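PDB 6JS9: hypothetical membrane protein from Corynebacterium glutamicum, which binds heme through its N-terminal HtaA domain, the part described here, and probably passes it on during heme uptake. Local coordinates for residues S100-D106 / D128-V134. Numbering follows the deposited sequence.
Sequences SAQLVVD and DIVLADV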
ATOM      1  N   SER A 100      -9.484  10.551  -9.011  1.00 39.20           N
ATOM      2  CA  SER A 100      -9.070   9.159  -8.958  1.00 37.60           C
ATOM      3  C   SER A 100      -7.572   9.057  -8.720  1.00 36.84           C
ATOM      4  O   SER A 100      -6.802   9.920  -9.143  1.00 33.51           O
ATOM      5  CB  SER A 100      -9.395   8.420 -10.264  1.00 45.57           C
ATOM      6  OG  SER A 100     -10.776   8.157 -10.378  1.00 57.16           O
ATOM      7  N   ALA A 101      -7.167   7.965  -8.073  1.00 32.66           N
ATOM      8  CA  ALA A 101      -5.763   7.636  -7.912  1.00 34.91           C
ATOM      9  C   ALA A 101      -5.605   6.118  -7.934  1.00 39.53           C
ATOM     10  O   ALA A 101      -6.571   5.368  -7.768  1.00 35.01           O
ATOM     11  CB  ALA A 101      -5.187   8.209  -6.611  1.00 31.16           C
ATOM     12  N   GLN A 102      -4.369   5.673  -8.143  1.00 30.08           N
ATOM     13  CA  GLN A 102      -3.978   4.275  -7.997  1.00 29.43           C
ATOM     14  C   GLN A 102      -2.868   4.168  -6.963  1.00 30.78           C
ATOM     15  O   GLN A 102      -1.979   5.024  -6.902  1.00 33.21           O
ATOM     16  CB  GLN A 102      -3.505   3.709  -9.327  1.00 29.66           C
ATOM     17  CG  GLN A 102      -4.599   3.680 -10.349  1.00 31.27           C
ATOM     18  CD  GLN A 102      -4.135   3.119 -11.652  1.00 43.36           C
ATOM     19  OE1 GLN A 102      -3.168   3.612 -12.240  1.00 54.36           O
ATOM     20  NE2 GLN A 102      -4.819   2.080 -12.125  1.00 48.13           N
ATOM     21  N   LEU A 103      -2.921   3.129  -6.143  1.00 34.35           N
ATOM     22  CA  LEU A 103      -1.856   2.828  -5.198  1.00 27.83           C
ATOM     23  C   LEU A 103      -1.010   1.712  -5.793  1.00 35.58           C
ATOM     24  O   LEU A 103      -1.510   0.604  -6.003  1.00 30.96           O
ATOM     25  CB  LEU A 103      -2.423   2.411  -3.838  1.00 33.20           C
ATOM     26  CG  LEU A 103      -3.014   3.500  -2.949  1.00 37.30           C
ATOM     27  CD1 LEU A 103      -3.720   2.907  -1.727  1.00 27.80           C
ATOM     28  CD2 LEU A 103      -1.935   4.481  -2.514  1.00 38.46           C
ATOM     29  N   VAL A 104       0.258   2.006  -6.076  1.00 33.37           N
ATOM     30  CA  VAL A 104       1.166   1.079  -6.747  1.00 30.71           C
ATOM     31  C   VAL A 104       2.258   0.675  -5.769  1.00 36.13           C
ATOM     32  O   VAL A 104       2.776   1.517  -5.029  1.00 33.95           O
ATOM     33  CB  VAL A 104       1.756   1.728  -8.007  1.00 35.27           C
ATOM     34  CG1 VAL A 104       2.669   0.755  -8.743  1.00 36.40           C
ATOM     35  CG2 VAL A 104       0.622   2.184  -8.902  1.00 28.78           C
ATOM     36  N   VAL A 105       2.593  -0.620  -5.748  1.00 35.13           N
ATOM     37  CA  VAL A 105       3.589  -1.159  -4.830  1.00 36.12           C
ATOM     38  C   VAL A 105       4.468  -2.164  -5.559  1.00 36.16           C
ATOM     39  O   VAL A 105       4.112  -2.705  -6.613  1.00 32.69           O
ATOM     40  CB  VAL A 105       2.965  -1.846  -3.587  1.00 34.43           C
ATOM     41  CG1 VAL A 105       2.070  -0.884  -2.809  1.00 30.13           C
ATOM     42  CG2 VAL A 105       2.216  -3.084  -3.994  1.00 36.63           C
ATOM     43  N   ASP A 106       5.641  -2.397  -4.983  1.00 30.49           N
ATOM     44  CA  ASP A 106       6.441  -3.567  -5.294  1.00 29.33           C
ATOM     45  C   ASP A 106       6.166  -4.597  -4.208  1.00 38.79           C
ATOM     46  O   ASP A 106       6.079  -4.256  -3.024  1.00 34.65           O
ATOM     47  CB  ASP A 106       7.939  -3.240  -5.342  1.00 31.88           C
ATOM     48  CG  ASP A 106       8.348  -2.429  -6.574  1.00 38.27           C
ATOM     49  OD1 ASP A 106       7.502  -2.132  -7.449  1.00 37.61           O
ATOM     50  OD2 ASP A 106       9.547  -2.089  -6.672  1.00 42.68           O
ATOM     51  N   ASP A 128       5.747  -3.079  -9.487  1.00 42.21           N
ATOM     52  CA  ASP A 128       4.835  -2.111 -10.109  1.00 38.03           C
ATOM     53  C   ASP A 128       3.414  -2.664 -10.235  1.00 40.86           C
ATOM     54  O   ASP A 128       2.760  -2.539 -11.273  1.00 45.55           O
ATOM     55  CB  ASP A 128       5.362  -1.668 -11.476  1.00 48.45           C
ATOM     56  CG  ASP A 128       6.781  -1.153 -11.412  1.00 54.45           C
ATOM     57  OD1 ASP A 128       7.036  -0.187 -10.648  1.00 53.30           O
ATOM     58  OD2 ASP A 128       7.638  -1.739 -12.117  1.00 55.72           O
ATOM     59  N   ILE A 129       2.936  -3.284  -9.170  1.00 34.09           N
ATOM     60  CA  ILE A 129       1.597  -3.857  -9.154  1.00 40.37           C
ATOM     61  C   ILE A 129       0.631  -2.771  -8.727  1.00 32.78           C
ATOM     62  O   ILE A 129       0.834  -2.130  -7.688  1.00 31.50           O
ATOM     63  CB  ILE A 129       1.520  -5.061  -8.193  1.00 43.47           C
ATOM     64  CG1 ILE A 129       2.514  -6.142  -8.614  1.00 47.38           C
ATOM     65  CG2 ILE A 129       0.109  -5.638  -8.147  1.00 43.83           C
ATOM     66  CD1 ILE A 129       2.271  -6.732 -10.001  1.00 53.61           C
ATOM     67  N   VAL A 130      -0.428  -2.562  -9.504  1.00 31.59           N
ATOM     68  CA  VAL A 130      -1.497  -1.683  -9.036  1.00 35.47           C
ATOM     69  C   VAL A 130      -2.310  -2.460  -8.005  1.00 28.12           C
ATOM     70  O   VAL A 130      -3.083  -3.359  -8.347  1.00 29.74           O
ATOM     71  CB  VAL A 130      -2.385  -1.167 -10.174  1.00 39.59           C
ATOM     72  CG1 VAL A 130      -3.484  -0.301  -9.595  1.00 34.60           C
ATOM     73  CG2 VAL A 130      -1.569  -0.351 -11.179  1.00 36.44           C
ATOM     74  N   LEU A 131      -2.146  -2.104  -6.736  1.00 30.23           N
ATOM     75  CA  LEU A 131      -2.780  -2.839  -5.653  1.00 30.11           C
ATOM     76  C   LEU A 131      -4.221  -2.398  -5.409  1.00 36.15           C
ATOM     77  O   LEU A 131      -5.065  -3.218  -5.037  1.00 29.39           O
ATOM     78  CB  LEU A 131      -1.955  -2.656  -4.376  1.00 29.55           C
ATOM     79  CG  LEU A 131      -2.413  -3.399  -3.126  1.00 26.38           C
ATOM     80  CD1 LEU A 131      -2.566  -4.887  -3.401  1.00 26.45           C
ATOM     81  CD2 LEU A 131      -1.436  -3.139  -1.970  1.00 27.58           C
ATOM     82  N   ALA A 132      -4.517  -1.111  -5.585  1.00 30.01           N
ATOM     83  CA  ALA A 132      -5.832  -0.575  -5.259  1.00 31.81           C
ATOM     84  C   ALA A 132      -6.131   0.636  -6.130  1.00 37.39           C
ATOM     85  O   ALA A 132      -5.230   1.404  -6.482  1.00 31.61           O
ATOM     86  CB  ALA A 132      -5.940  -0.171  -3.778  1.00 27.77           C
ATOM     87  N   ASP A 133      -7.412   0.785  -6.469  1.00 40.03           N
ATOM     88  CA  ASP A 133      -7.957   2.003  -7.054  1.00 37.04           C
ATOM     89  C   ASP A 133      -8.539   2.865  -5.942  1.00 38.52           C
ATOM     90  O   ASP A 133      -9.180   2.354  -5.016  1.00 38.28           O
ATOM     91  CB  ASP A 133      -9.052   1.677  -8.072  1.00 40.18           C
ATOM     92  CG  ASP A 133      -8.508   1.110  -9.377  1.00 46.10           C
ATOM     93  OD1 ASP A 133      -7.608   1.739  -9.981  1.00 42.44           O
ATOM     94  OD2 ASP A 133      -9.002   0.044  -9.809  1.00 43.32           O
ATOM     95  N   VAL A 134      -8.316   4.176  -6.032  1.00 30.81           N
ATOM     96  CA  VAL A 134      -8.729   5.116  -4.995  1.00 32.90           C
ATOM     97  C   VAL A 134      -9.738   6.092  -5.583  1.00 39.26           C
ATOM     98  O   VAL A 134      -9.516   6.644  -6.668  1.00 32.88           O
ATOM     99  CB  VAL A 134      -7.534   5.892  -4.412  1.00 37.12           C
ATOM    100  CG1 VAL A 134      -7.972   6.681  -3.171  1.00 40.87           C
ATOM    101  CG2 VAL A 134      -6.377   4.959  -4.114  1.00 29.71           C
TER
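Strands 100-106 and 129-134 pair antiparallel in the beta sheet of the HtaA domain, from Ala101 with Val134 to Val105 with Ile129, and two beta bulges disturb the pairing. Ala101 and Val134 form a hydrogen-bonded pair, with Val134 N 2.7 Å from Ala101 O. Leu103 N gives a nearly straight bond to Ala132 O (2.9 Å). At Leu103 the register slips by one residue, because Leu131 and Ala132 both face it in a classic bulge. Leu103 O therefore takes two amides: Leu131 N at 2.9 Å, and Ala132 N in a weak bond. Val105 then pairs with Ile129 through both backbone bonds.

A G1 bulge at Asp128 and Ile129 opposite Val105 marks the corner of the chain. Here Asp106 OD1 accepts Asp128 N at 2.9 Å, from the anti side and 30° out of the carboxylate plane. The two carboxylates are close, and a long, weak ion pair to Lys93 may ease the charge on Asp128.

On one face, Val134 CG2 packs against Leu103 CG at 3.8 Å. At the bulge, Leu131 points its CB toward strand 100-106. Its CG is anti to the backbone N (chi1 -177°), and CD2 meets Val105 CG2. The side chain of Leu131 is about 10 Å from the bound heme. On the other face, Gln102 lies alongside Asp133, amide and carboxylate nearly coplanar (8°). Gln102 NE2 also reaches Val130 CG1 at 3.7 Å.

Leu103 and Leu131 touch Trp15, and Ala101 and Val105 pack on strand 82-97. That strand pairs with 100-110, and 146-155 pairs with the far edge of 129-136.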